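Local structure of Amy13K (Eubacterium rectale DSM 17629, 6B15) at residues T103-L108 and Y151-T156; W121-S126 and Q161-I166; I19-N24 and T55-I60; V73-K78 and G89-T94. The protein probably binds starch through two family 26 carbohydrate-binding modules, as part of a bacterial amylase. All coordinates share one frame; numbering follows the deposited sequence.

Contact 1. Residues T103-L108 and Y151-T156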
loop_
_atom_site.group_PDB
_atom_site.type_symbol
_atom_site.label_atom_id
_atom_site.label_comp_id
_atom_site.label_asym_id
_atom_site.label_seq_id
_atom_site.Cartn_x
_atom_site.Cartn_y
_atom_site.Cartn_z
ATOM N N THR A 103 -5.472 -2.125 4.080
ATOM C CA THR A 103 -5.656 -1.830 2.664
ATOM C C THR A 103 -6.328 -0.474 2.479
ATOM O O THR A 103 -7.461 -0.266 2.911
ATOM C CB THR A 103 -6.492 -2.916 1.969
ATOM O OG1 THR A 103 -5.870 -4.192 2.165
ATOM C CG2 THR A 103 -6.600 -2.638 0.476
ATOM N N THR A 104 -5.615 0.443 1.832
ATOM C CA THR A 104 -6.118 1.787 1.585
ATOM C C THR A 104 -6.540 1.926 0.125
ATOM O O THR A 104 -5.799 1.548 -0.782
ATOM C CB THR A 104 -5.058 2.851 1.926
ATOM O OG1 THR A 104 -4.667 2.712 3.297
ATOM C CG2 THR A 104 -5.603 4.261 1.701
ATOM N N ILE A 105 -7.735 2.464 -0.093
ATOM C CA ILE A 105 -8.265 2.630 -1.439
ATOM C C ILE A 105 -8.749 4.063 -1.643
ATOM O O ILE A 105 -9.604 4.549 -0.901
ATOM C CB ILE A 105 -9.423 1.652 -1.719
ATOM C CG1 ILE A 105 -9.036 0.227 -1.307
ATOM C CG2 ILE A 105 -9.792 1.692 -3.195
ATOM C CD1 ILE A 105 -10.184 -0.753 -1.330
ATOM N N HIS A 106 -8.192 4.730 -2.651
ATOM C CA HIS A 106 -8.581 6.097 -2.990
ATOM C C HIS A 106 -9.532 6.092 -4.179
ATOM O O HIS A 106 -9.300 5.388 -5.163
ATOM C CB HIS A 106 -7.353 6.953 -3.315
ATOM C CG HIS A 106 -6.244 6.832 -2.316
ATOM N ND1 HIS A 106 -6.316 7.374 -1.051
ATOM C CD2 HIS A 106 -5.028 6.241 -2.402
ATOM C CE1 HIS A 106 -5.197 7.116 -0.398
ATOM N NE2 HIS A 106 -4.399 6.431 -1.197
ATOM N N TYR A 107 -10.603 6.875 -4.082
ATOM C CA TYR A 107 -11.555 7.016 -5.178
ATOM C C TYR A 107 -11.722 8.473 -5.583
ATOM O O TYR A 107 -12.042 9.325 -4.754
ATOM C CB TYR A 107 -12.918 6.437 -4.804
ATOM C CG TYR A 107 -13.938 6.615 -5.903
ATOM C CD1 TYR A 107 -13.797 5.953 -7.116
ATOM C CD2 TYR A 107 -15.032 7.451 -5.736
ATOM C CE1 TYR A 107 -14.720 6.116 -8.131
ATOM C CE2 TYR A 107 -15.963 7.619 -6.745
ATOM C CZ TYR A 107 -15.803 6.951 -7.940
ATOM O OH TYR A 107 -16.727 7.115 -8.949
ATOM N N LEU A 108 -11.512 8.745 -6.866
ATOM C CA LEU A 108 -11.662 10.093 -7.393
ATOM C C LEU A 108 -13.121 10.342 -7.746
ATOM O O LEU A 108 -13.626 9.836 -8.748
ATOM C CB LEU A 108 -10.767 10.300 -8.617
ATOM C CG LEU A 108 -10.834 11.676 -9.284
ATOM C CD1 LEU A 108 -10.528 12.795 -8.296
ATOM C CD2 LEU A 108 -9.872 11.728 -10.458
ATOM N N TYR A 151 -11.488 10.494 -2.298
ATOM C CA TYR A 151 -12.072 10.033 -1.042
ATOM C C TYR A 151 -11.427 8.710 -0.643
ATOM O O TYR A 151 -11.179 7.856 -1.492
ATOM C CB TYR A 151 -13.590 9.882 -1.168
ATOM C CG TYR A 151 -14.330 11.203 -1.216
ATOM C CD1 TYR A 151 -14.319 11.987 -2.363
ATOM C CD2 TYR A 151 -15.038 11.666 -0.114
ATOM C CE1 TYR A 151 -14.991 13.196 -2.411
ATOM C CE2 TYR A 151 -15.714 12.874 -0.154
ATOM C CZ TYR A 151 -15.688 13.633 -1.305
ATOM O OH TYR A 151 -16.357 14.835 -1.353
ATOM N N ASP A 152 -11.157 8.551 0.652
ATOM C CA ASP A 152 -10.411 7.402 1.154
ATOM C C ASP A 152 -11.272 6.424 1.953
ATOM O O ASP A 152 -12.139 6.829 2.728
ATOM C CB ASP A 152 -9.252 7.877 2.037
ATOM C CG ASP A 152 -8.286 8.783 1.299
ATOM O OD1 ASP A 152 -8.192 8.672 0.058
ATOM O OD2 ASP A 152 -7.617 9.604 1.960
ATOM N N VAL A 153 -11.019 5.133 1.751
ATOM C CA VAL A 153 -11.535 4.091 2.631
ATOM C C VAL A 153 -10.376 3.177 3.030
ATOM O O VAL A 153 -9.515 2.858 2.207
ATOM C CB VAL A 153 -12.671 3.271 1.968
ATOM C CG1 VAL A 153 -12.157 2.452 0.784
ATOM C CG2 VAL A 153 -13.339 2.371 2.995
ATOM N N VAL A 154 -10.353 2.776 4.298
ATOM C CA VAL A 154 -9.290 1.926 4.824
ATOM C C VAL A 154 -9.884 0.693 5.491
ATOM O O VAL A 154 -10.671 0.806 6.432
ATOM C CB VAL A 154 -8.407 2.682 5.841
ATOM C CG1 VAL A 154 -7.287 1.786 6.364
ATOM C CG2 VAL A 154 -7.826 3.940 5.209
ATOM N N TYR A 155 -9.505 -0.482 4.995
ATOM C CA TYR A 155 -9.970 -1.743 5.557
ATOM C C TYR A 155 -8.818 -2.516 6.191
ATOM O O TYR A 155 -7.869 -2.918 5.513
ATOM C CB TYR A 155 -10.664 -2.580 4.482
ATOM C CG TYR A 155 -12.004 -2.003 4.087
ATOM C CD1 TYR A 155 -13.063 -1.994 4.984
ATOM C CD2 TYR A 155 -12.207 -1.456 2.825
ATOM C CE1 TYR A 155 -14.286 -1.462 4.640
ATOM C CE2 TYR A 155 -13.430 -0.925 2.469
ATOM C CZ TYR A 155 -14.467 -0.930 3.383
ATOM O OH TYR A 155 -15.692 -0.402 3.050
ATOM N N THR A 156 -8.921 -2.704 7.504
ATOM C CA THR A 156 -7.893 -3.362 8.300
ATOM C C THR A 156 -8.341 -4.763 8.698
ATOM O O THR A 156 -9.390 -4.925 9.319
ATOM C CB THR A 156 -7.572 -2.554 9.574
ATOM O OG1 THR A 156 -7.168 -1.227 9.214
ATOM C CG2 THR A 156 -6.464 -3.222 10.380
HETATM O O HOH W 1 -6.972 -5.440 4.480
#
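Thr103-Leu108 and Tyr151-Thr156 pair as antiparallel strands, their axes 4.8 Å apart at closest approach, with Thr103-Tyr155, Ile105-Val153 and Tyr107-Tyr151 as the hydrogen-bonded pairs. They are neighbours in a sheet of the second starch-binding module, which has the beta-sandwich fold. The bond from Ile105 N to Val153 O is 2.9 Å long and runs nearly along the C=O axis. On the inner face of this pair, Ile105 CB meets Val153 CG1 at 3.8 Å. Phe167 of strand 163-168 packs on both residues. Tyr107 turns its ring away from Tyr151, with CG anti to the backbone N (chi1 178°), and its hydroxyl bonds to Gly193 O.

The other face carries the polar pair. His106 ND1 donates to Asp152 OD1 at 2.5 Å, and the bond is nearly straight at 172°. The oxygen lies in the imidazole plane, but ND1 meets OD1 from above the carboxylate plane, and the two planes are 70° apart. The second ends are held too: His106 NE2 bonds to Glu188 and Asp152 OD2 to Asn144. An alanine in place of Asp152 would probably leave His106 ND1 without its acceptor and the imidazole less firmly fixed in its rotation. Thr104 OG1 is 3.9 Å from Val154 CG2, the two side chains running alongside each other. At the far end a water bridges Thr103 OG1 and Tyr155 O, 2.9 Å from each.

Contact 2. Residues W121-S126 and Q161-I166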
loop_
_atom_site.group_PDB
_atom_site.type_symbol
_atom_site.label_atom_id
_atom_site.label_comp_id
_atom_site.label_asym_id
_atom_site.label_seq_id
_atom_site.Cartn_x
_atom_site.Cartn_y
_atom_site.Cartn_z
ATOM N N TRP A 121 -17.809 -6.208 0.458
ATOM C CA TRP A 121 -18.132 -7.573 0.856
ATOM C C TRP A 121 -16.927 -8.485 0.651
ATOM O O TRP A 121 -15.993 -8.136 -0.073
ATOM C CB TRP A 121 -19.331 -8.098 0.064
ATOM C CG TRP A 121 -19.064 -8.272 -1.402
ATOM C CD1 TRP A 121 -18.682 -9.417 -2.036
ATOM C CD2 TRP A 121 -19.163 -7.266 -2.419
ATOM N NE1 TRP A 121 -18.537 -9.189 -3.383
ATOM C CE2 TRP A 121 -18.826 -7.876 -3.644
ATOM C CE3 TRP A 121 -19.504 -5.910 -2.413
ATOM C CZ2 TRP A 121 -18.818 -7.177 -4.850
ATOM C CZ3 TRP A 121 -19.495 -5.217 -3.612
ATOM C CH2 TRP A 121 -19.156 -5.853 -4.813
ATOM N N GLY A 122 -16.945 -9.644 1.304
ATOM C CA GLY A 122 -15.942 -10.669 1.079
ATOM C C GLY A 122 -14.752 -10.617 2.020
ATOM O O GLY A 122 -13.820 -11.413 1.892
ATOM N N ALA A 123 -14.777 -9.691 2.972
ATOM C CA ALA A 123 -13.648 -9.504 3.875
ATOM C C ALA A 123 -13.712 -10.458 5.067
ATOM O O ALA A 123 -14.736 -11.095 5.316
ATOM C CB ALA A 123 -13.595 -8.065 4.357
ATOM N N ASP A 124 -12.603 -10.555 5.795
ATOM C CA ASP A 124 -12.526 -11.409 6.975
ATOM C C ASP A 124 -13.340 -10.823 8.124
ATOM O O ASP A 124 -13.591 -9.619 8.169
ATOM C CB ASP A 124 -11.069 -11.594 7.406
ATOM C CG ASP A 124 -10.924 -12.542 8.580
ATOM O OD1 ASP A 124 -10.918 -13.768 8.353
ATOM O OD2 ASP A 124 -10.819 -12.059 9.727
ATOM N N ALA A 125 -13.746 -11.679 9.057
ATOM C CA ALA A 125 -14.553 -11.245 10.194
ATOM C C ALA A 125 -13.755 -10.379 11.170
ATOM O O ALA A 125 -14.310 -9.855 12.130
ATOM C CB ALA A 125 -15.133 -12.450 10.915
ATOM N N SER A 126 -12.455 -10.234 10.931
ATOM C CA SER A 126 -11.631 -9.321 11.722
ATOM C C SER A 126 -11.662 -7.908 11.143
ATOM O O SER A 126 -11.119 -6.975 11.736
ATOM C CB SER A 126 -10.187 -9.818 11.785
ATOM O OG SER A 126 -9.577 -9.761 10.508
ATOM N N GLN A 161 -6.660 -11.140 3.402
ATOM C CA GLN A 161 -7.888 -11.601 2.764
ATOM C C GLN A 161 -8.346 -10.643 1.669
ATOM O O GLN A 161 -8.580 -9.462 1.925
ATOM C CB GLN A 161 -8.987 -11.764 3.821
ATOM C CG GLN A 161 -10.361 -12.133 3.274
ATOM C CD GLN A 161 -10.362 -13.457 2.539
ATOM O OE1 GLN A 161 -10.002 -14.492 3.100
ATOM N NE2 GLN A 161 -10.766 -13.432 1.272
ATOM N N ASN A 162 -8.474 -11.157 0.448
ATOM C CA ASN A 162 -9.007 -10.366 -0.653
ATOM C C ASN A 162 -10.484 -10.061 -0.445
ATOM O O ASN A 162 -11.205 -10.830 0.191
ATOM C CB ASN A 162 -8.814 -11.090 -1.986
ATOM C CG ASN A 162 -7.355 -11.243 -2.363
ATOM O OD1 ASN A 162 -6.476 -10.630 -1.757
ATOM N ND2 ASN A 162 -7.090 -12.060 -3.375
ATOM N N PHE A 163 -10.930 -8.934 -0.985
ATOM C CA PHE A 163 -12.330 -8.544 -0.887
ATOM C C PHE A 163 -12.738 -7.721 -2.102
ATOM O O PHE A 163 -11.929 -7.486 -3.002
ATOM C CB PHE A 163 -12.581 -7.766 0.405
ATOM C CG PHE A 163 -11.714 -6.550 0.565
ATOM C CD1 PHE A 163 -10.432 -6.658 1.080
ATOM C CD2 PHE A 163 -12.186 -5.296 0.216
ATOM C CE1 PHE A 163 -9.635 -5.540 1.233
ATOM C CE2 PHE A 163 -11.394 -4.176 0.367
ATOM C CZ PHE A 163 -10.116 -4.297 0.877
ATOM N N SER A 164 -13.999 -7.303 -2.127
ATOM C CA SER A 164 -14.528 -6.514 -3.232
ATOM C C SER A 164 -15.334 -5.343 -2.691
ATOM O O SER A 164 -15.869 -5.419 -1.586
ATOM C CB SER A 164 -15.391 -7.382 -4.148
ATOM O OG SER A 164 -14.622 -8.404 -4.759
ATOM N N CYS A 165 -15.418 -4.260 -3.459
ATOM C CA CYS A 165 -16.203 -3.111 -3.028
ATOM C C CYS A 165 -16.736 -2.267 -4.183
ATOM O O CYS A 165 -16.354 -2.453 -5.338
ATOM C CB CYS A 165 -15.374 -2.225 -2.097
ATOM S SG CYS A 165 -13.952 -1.447 -2.887
ATOM N N ILE A 166 -17.633 -1.345 -3.841
ATOM C CA ILE A 166 -18.228 -0.419 -4.796
ATOM C C ILE A 166 -18.292 0.972 -4.178
ATOM O O ILE A 166 -18.755 1.130 -3.050
ATOM C CB ILE A 166 -19.653 -0.851 -5.207
ATOM C CG1 ILE A 166 -19.627 -2.195 -5.935
ATOM C CG2 ILE A 166 -20.308 0.210 -6.098
ATOM C CD1 ILE A 166 -20.996 -2.829 -6.081
HETATM O O HOH W 2 -10.736 -14.792 6.032
#
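Trp121 lays one face of its indole over Ser164. Ser164 CB touches Trp121 CZ2 at 3.5 Å and sits over the rim of the indole at CE2 and CZ2. At the ring edge the end of Ile166 comes in, with Ile166 CD1 3.7 Å from Trp121 CZ3. A 1,2-ethanediol, probably from the crystallisation liquor, is bound about 4 Å from the Trp121 side chain. A chi1 of 66° sets CG of Trp121 over its own backbone and folds the ring across the neighbouring strand. Two backbone bonds hold the pair in antiparallel register. Trp121 N donates to Ser164 O at 2.9 Å, and Ser164 N returns a bond to Trp121 O at 3.0 Å.

Beyond the bridge the chain turns at Gly122, whose positive phi of 93° would press a side chain against the preceding carbonyl. Ala123 CB then rests 4.1 Å from Phe163 CB. Further along, Gln161 CG lies 3.7 Å from Asp124 N. A water joins the polar ends, donating to Asp124 OD1 and to Gln161 OE1. Both side chains are fixed within their own segments. Asp124 OD2 accepts from Ser126 N in an Asx turn, and Ser126 OG reaches it from the opposite face. Gln161 NE2 binds Asn162 O in the amide plane.

Outside this shell, Ser164 OG bonds to Asp179, while Gln157 binds Asp124 N. The contact joins the end of strand 116-121 to strand 163-168 in the second module's sheet. Strand 178-180 flanks 163-168 on its other edge, and Phe163 packs against strands 101-108 and 150-157.

Contact 3. Residues I19-N24 and T55-I60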
loop_
_atom_site.group_PDB
_atom_site.type_symbol
_atom_site.label_atom_id
_atom_site.label_comp_id
_atom_site.label_asym_id
_atom_site.label_seq_id
_atom_site.Cartn_x
_atom_site.Cartn_y
_atom_site.Cartn_z
ATOM N N ILE A 19 18.517 -0.600 -3.412
ATOM C CA ILE A 19 18.478 -1.985 -3.869
ATOM C C ILE A 19 19.299 -2.143 -5.143
ATOM O O ILE A 19 19.209 -1.319 -6.051
ATOM C CB ILE A 19 17.030 -2.448 -4.114
ATOM C CG1 ILE A 19 16.240 -2.390 -2.804
ATOM C CG2 ILE A 19 16.998 -3.868 -4.674
ATOM C CD1 ILE A 19 14.741 -2.509 -2.975
ATOM N N TYR A 20 20.100 -3.202 -5.203
ATOM C CA TYR A 20 20.944 -3.437 -6.365
ATOM C C TYR A 20 21.223 -4.916 -6.607
ATOM O O TYR A 20 21.228 -5.729 -5.682
ATOM C CB TYR A 20 22.272 -2.684 -6.216
ATOM C CG TYR A 20 23.196 -3.271 -5.174
ATOM C CD1 TYR A 20 23.099 -2.895 -3.841
ATOM C CD2 TYR A 20 24.170 -4.200 -5.523
ATOM C CE1 TYR A 20 23.942 -3.428 -2.882
ATOM C CE2 TYR A 20 25.018 -4.740 -4.572
ATOM C CZ TYR A 20 24.900 -4.350 -3.253
ATOM O OH TYR A 20 25.739 -4.880 -2.299
ATOM N N LYS A 21 21.441 -5.244 -7.875
ATOM C CA LYS A 21 21.947 -6.544 -8.290
ATOM C C LYS A 21 22.814 -6.296 -9.513
ATOM O O LYS A 21 22.301 -5.990 -10.589
ATOM C CB LYS A 21 20.810 -7.521 -8.603
ATOM C CG LYS A 21 21.267 -8.870 -9.146
ATOM C CD LYS A 21 22.142 -9.613 -8.150
ATOM C CE LYS A 21 22.431 -11.029 -8.619
ATOM N NZ LYS A 21 23.193 -11.810 -7.607
ATOM N N GLU A 22 24.128 -6.408 -9.335
ATOM C CA GLU A 22 25.089 -5.987 -10.349
ATOM C C GLU A 22 24.873 -4.495 -10.629
ATOM O O GLU A 22 24.931 -3.681 -9.707
ATOM C CB GLU A 22 24.953 -6.827 -11.625
ATOM C CG GLU A 22 25.017 -8.335 -11.406
ATOM C CD GLU A 22 26.411 -8.828 -11.061
ATOM O OE1 GLU A 22 27.347 -8.003 -11.003
ATOM O OE2 GLU A 22 26.571 -10.050 -10.849
ATOM N N THR A 23 24.612 -4.135 -11.883
ATOM C CA THR A 23 24.392 -2.737 -12.243
ATOM C C THR A 23 22.909 -2.361 -12.230
ATOM O O THR A 23 22.556 -1.203 -12.454
ATOM C CB THR A 23 24.976 -2.423 -13.635
ATOM O OG1 THR A 23 24.365 -3.267 -14.619
ATOM C CG2 THR A 23 26.480 -2.643 -13.644
ATOM N N ASN A 24 22.043 -3.335 -11.961
ATOM C CA ASN A 24 20.603 -3.090 -11.932
ATOM C C ASN A 24 20.178 -2.501 -10.590
ATOM O O ASN A 24 20.462 -3.079 -9.542
ATOM C CB ASN A 24 19.837 -4.386 -12.209
ATOM C CG ASN A 24 18.350 -4.154 -12.412
ATOM O OD1 ASN A 24 17.912 -3.028 -12.651
ATOM N ND2 ASN A 24 17.569 -5.225 -12.323
ATOM N N THR A 55 16.160 -12.685 -10.460
ATOM C CA THR A 55 17.326 -12.739 -9.584
ATOM C C THR A 55 16.988 -12.353 -8.149
ATOM O O THR A 55 15.876 -11.908 -7.855
ATOM C CB THR A 55 18.443 -11.793 -10.080
ATOM O OG1 THR A 55 18.044 -10.431 -9.887
ATOM C CG2 THR A 55 18.739 -12.021 -11.557
ATOM N N ASP A 56 17.960 -12.538 -7.260
ATOM C CA ASP A 56 17.911 -11.952 -5.927
ATOM C C ASP A 56 18.414 -10.518 -6.019
ATOM O O ASP A 56 18.862 -10.079 -7.079
ATOM C CB ASP A 56 18.764 -12.750 -4.936
ATOM C CG ASP A 56 18.171 -14.107 -4.606
ATOM O OD1 ASP A 56 16.930 -14.245 -4.635
ATOM O OD2 ASP A 56 18.949 -15.036 -4.308
ATOM N N TYR A 57 18.340 -9.793 -4.908
ATOM C CA TYR A 57 18.863 -8.435 -4.841
ATOM C C TYR A 57 19.491 -8.176 -3.482
ATOM O O TYR A 57 19.202 -8.876 -2.511
ATOM C CB TYR A 57 17.759 -7.411 -5.106
ATOM C CG TYR A 57 17.162 -7.487 -6.493
ATOM C CD1 TYR A 57 16.067 -8.299 -6.755
ATOM C CD2 TYR A 57 17.689 -6.741 -7.538
ATOM C CE1 TYR A 57 15.517 -8.370 -8.020
ATOM C CE2 TYR A 57 17.147 -6.807 -8.806
ATOM C CZ TYR A 57 16.060 -7.622 -9.042
ATOM O OH TYR A 57 15.514 -7.688 -10.304
ATOM N N SER A 58 20.348 -7.163 -3.422
ATOM C CA SER A 58 20.948 -6.728 -2.170
ATOM C C SER A 58 20.270 -5.447 -1.701
ATOM O O SER A 58 19.894 -4.605 -2.516
ATOM C CB SER A 58 22.453 -6.513 -2.337
ATOM O OG SER A 58 23.108 -7.731 -2.653
ATOM N N LEU A 59 20.112 -5.314 -0.385
ATOM C CA LEU A 59 19.475 -4.146 0.219
ATOM C C LEU A 59 20.436 -3.404 1.141
ATOM O O LEU A 59 20.963 -3.986 2.089
ATOM C CB LEU A 59 18.227 -4.566 1.005
ATOM C CG LEU A 59 17.599 -3.510 1.923
ATOM C CD1 LEU A 59 17.076 -2.333 1.117
ATOM C CD2 LEU A 59 16.492 -4.126 2.764
ATOM N N ILE A 60 20.653 -2.122 0.858
ATOM C CA ILE A 60 21.397 -1.241 1.756
ATOM C C ILE A 60 20.461 -0.174 2.311
ATOM O O ILE A 60 20.098 0.773 1.611
ATOM C CB ILE A 60 22.588 -0.557 1.050
ATOM C CG1 ILE A 60 23.634 -1.601 0.655
ATOM C CG2 ILE A 60 23.226 0.499 1.967
ATOM C CD1 ILE A 60 24.778 -1.059 -0.189
#
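Tyr20 lies with one ring face over Ser58, part of the tightly packed side of this contact. Ser58 CB is 3.6 Å from the ring centroid and 24° off the ring normal, a CH-pi contact. A chi1 of 71° tucks the Tyr20 ring back over its own backbone and across to Ser58. Ile60 CD1 adds a touch at Tyr20 CE1, 3.7 Å away. Under the ring the two residues form an antiparallel hydrogen-bonded pair, with Ser58 N to Tyr20 O at 2.8 Å. An alanine in place of Tyr20 would probably uncover Ser58 CB and leave a gap beside Ile60.

On the other face of the first module's sheet, Ile19 CG2 meets Tyr57 CB at 3.6 Å, and Ile19 CG1 meets Leu59 CD1. Leu3 and Ile5 of strand 2-8 also pack on Ile19. Lys21 CB presses on Tyr57 CD2 at 3.4 Å. The Tyr57 hydroxyl bonds to Asp52 O.

The looser part is the type II' beta turn Lys21-Asn24, with Glu22 and Thr23 at its exposed tip. The aliphatic chain of Lys21 runs out past Asp56 O. Asn24 ND2 comes to the ring edge of Tyr57 at a longer distance.

Lys21 NZ remains 6.3 Å from Asp56 OD2, and Asp56 OD1 bonds to Lys78 N. The contact therefore rests on ring and aliphatic packing over a backbone pair; any attraction between these charges would be long-range.

Contact 4. Residues V73-K78 and G89-T94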
loop_
_atom_site.group_PDB
_atom_site.type_symbol
_atom_site.label_atom_id
_atom_site.label_comp_id
_atom_site.label_asym_id
_atom_site.label_seq_id
_atom_site.Cartn_x
_atom_site.Cartn_y
_atom_site.Cartn_z
ATOM N N VAL A 73 22.246 -6.619 2.965
ATOM C CA VAL A 73 21.626 -7.922 3.190
ATOM C C VAL A 73 20.938 -8.386 1.913
ATOM O O VAL A 73 20.497 -7.567 1.105
ATOM C CB VAL A 73 20.603 -7.884 4.343
ATOM C CG1 VAL A 73 21.298 -7.558 5.652
ATOM C CG2 VAL A 73 19.493 -6.873 4.056
ATOM N N THR A 74 20.848 -9.698 1.735
ATOM C CA THR A 74 20.267 -10.268 0.527
ATOM C C THR A 74 18.753 -10.418 0.647
ATOM O O THR A 74 18.239 -10.860 1.677
ATOM C CB THR A 74 20.889 -11.644 0.211
ATOM O OG1 THR A 74 22.304 -11.499 0.042
ATOM C CG2 THR A 74 20.295 -12.237 -1.062
ATOM N N LEU A 75 18.050 -10.032 -0.415
ATOM C CA LEU A 75 16.611 -10.244 -0.520
ATOM C C LEU A 75 16.343 -11.437 -1.432
ATOM O O LEU A 75 16.664 -11.407 -2.619
ATOM C CB LEU A 75 15.910 -8.993 -1.054
ATOM C CG LEU A 75 16.078 -7.709 -0.234
ATOM C CD1 LEU A 75 15.307 -6.566 -0.877
ATOM C CD2 LEU A 75 15.626 -7.905 1.204
ATOM N N SER A 76 15.757 -12.485 -0.863
ATOM C CA SER A 76 15.500 -13.722 -1.591
ATOM C C SER A 76 14.259 -13.603 -2.471
ATOM O O SER A 76 13.230 -14.219 -2.193
ATOM C CB SER A 76 15.337 -14.882 -0.608
ATOM O OG SER A 76 14.315 -14.606 0.334
ATOM N N THR A 77 14.367 -12.816 -3.536
ATOM C CA THR A 77 13.224 -12.505 -4.390
ATOM C C THR A 77 13.082 -13.447 -5.584
ATOM O O THR A 77 12.012 -13.531 -6.186
ATOM C CB THR A 77 13.318 -11.067 -4.930
ATOM O OG1 THR A 77 14.610 -10.863 -5.517
ATOM C CG2 THR A 77 13.106 -10.057 -3.812
ATOM N N LYS A 78 14.162 -14.146 -5.925
ATOM C CA LYS A 78 14.197 -14.965 -7.133
ATOM C C LYS A 78 13.061 -15.981 -7.185
ATOM O O LYS A 78 12.956 -16.856 -6.325
ATOM C CB LYS A 78 15.541 -15.690 -7.240
ATOM C CG LYS A 78 15.676 -16.570 -8.472
ATOM C CD LYS A 78 17.133 -16.897 -8.756
ATOM C CE LYS A 78 17.274 -17.856 -9.926
ATOM N NZ LYS A 78 18.699 -18.076 -10.304
ATOM N N GLY A 89 16.711 -4.789 13.546
ATOM C CA GLY A 89 17.984 -5.323 13.995
ATOM C C GLY A 89 18.564 -6.291 12.979
ATOM O O GLY A 89 19.779 -6.371 12.803
ATOM N N SER A 90 17.683 -7.029 12.309
ATOM C CA SER A 90 18.085 -7.982 11.282
ATOM C C SER A 90 16.899 -8.290 10.374
ATOM O O SER A 90 15.757 -7.987 10.716
ATOM C CB SER A 90 18.620 -9.264 11.915
ATOM O OG SER A 90 17.623 -9.888 12.703
ATOM N N LEU A 91 17.172 -8.905 9.227
ATOM C CA LEU A 91 16.147 -9.133 8.212
ATOM C C LEU A 91 15.280 -10.348 8.523
ATOM O O LEU A 91 15.786 -11.399 8.915
ATOM C CB LEU A 91 16.797 -9.312 6.838
ATOM C CG LEU A 91 15.839 -9.322 5.643
ATOM C CD1 LEU A 91 15.239 -7.942 5.427
ATOM C CD2 LEU A 91 16.549 -9.803 4.388
ATOM N N SER A 92 13.971 -10.197 8.333
ATOM C CA SER A 92 13.028 -11.293 8.534
ATOM C C SER A 92 11.851 -11.194 7.567
ATOM O O SER A 92 11.490 -10.101 7.129
ATOM C CB SER A 92 12.516 -11.299 9.975
ATOM O OG SER A 92 11.489 -12.260 10.142
ATOM N N GLU A 93 11.267 -12.344 7.236
ATOM C CA GLU A 93 10.067 -12.398 6.403
ATOM C C GLU A 93 8.823 -12.685 7.238
ATOM O O GLU A 93 7.729 -12.859 6.698
ATOM C CB GLU A 93 10.210 -13.464 5.317
ATOM C CG GLU A 93 11.242 -13.135 4.258
ATOM C CD GLU A 93 11.168 -14.070 3.068
ATOM O OE1 GLU A 93 10.079 -14.175 2.463
ATOM O OE2 GLU A 93 12.194 -14.701 2.741
ATOM N N THR A 94 8.995 -12.735 8.554
ATOM C CA THR A 94 7.898 -13.047 9.461
ATOM C C THR A 94 7.209 -11.784 9.960
ATOM O O THR A 94 7.840 -10.921 10.570
ATOM C CB THR A 94 8.393 -13.857 10.668
ATOM O OG1 THR A 94 8.994 -15.074 10.210
ATOM C CG2 THR A 94 7.242 -14.188 11.610
#
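Leu91 carries most of this contact, reaching with CD2 to the strand at 73-75. The two segments run roughly the same way, their touching parts 20° apart in direction. They face each other without pairing as strands: the nearest CA atoms, those of Val73 and Leu91, are 7.5 Å apart. Val73-Leu75 and Leu91-Ser92 lie at the two outer edges of the first module's mixed sheet, so the contact brings its edges together.

At Leu91 the side chain leaves with CG anti to the backbone N (chi1 -170°), which sends CD2 in toward the facing strand. That methyl lies 3.4 Å from Thr74 O and 3.8 Å from Leu75 CD2. The Leu75 side chain runs roughly perpendicular to that of Leu91. Val73 CG2 is a more distant neighbour, 4.2 Å from Leu91 CD2. Tyr85 of strand 82-87 also packs on Leu91.

Ser92 turns to its own segment. Its OG accepts from Thr94 N at 3.0 Å, an ST turn.

Glu93 comes back toward the facing segment with an extended chain. Its OE2 lies 3.2 Å from Ser76 OG, but the angle is too poor for a hydrogen bond. The carboxylate has its firm partner elsewhere, in a salt bridge from OE1 to Lys80 NZ.

Across the segments the chemistry is mainly apolar, one methyl resting against the strand, while Ser76 and Glu93 approach without bonding. The charge of Glu93 is probably balanced by Lys80.

From the N terminus, contact 3 comes first, closing the chain from 19-24 to 55-60 and joining two strands of the first module. Contact 4 follows in series. It closes the short run from 73-78 to 89-94 and touches contact 3, since strand 73-75 borders strand 57-62. Contacts 1 and 2 lie in the second module. Their segments alternate along the chain, so the two closures cross, and they meet where Phe163 packs on Thr103, Ile105 and Tyr155. Contacts 1 and 3 have centres about 32 Å apart, on opposite sides of the chain's centre. The two modules repeat the same strand arrangement, 73-75 and 178-180 lying at one edge, 91-92 and 199-201 at the other.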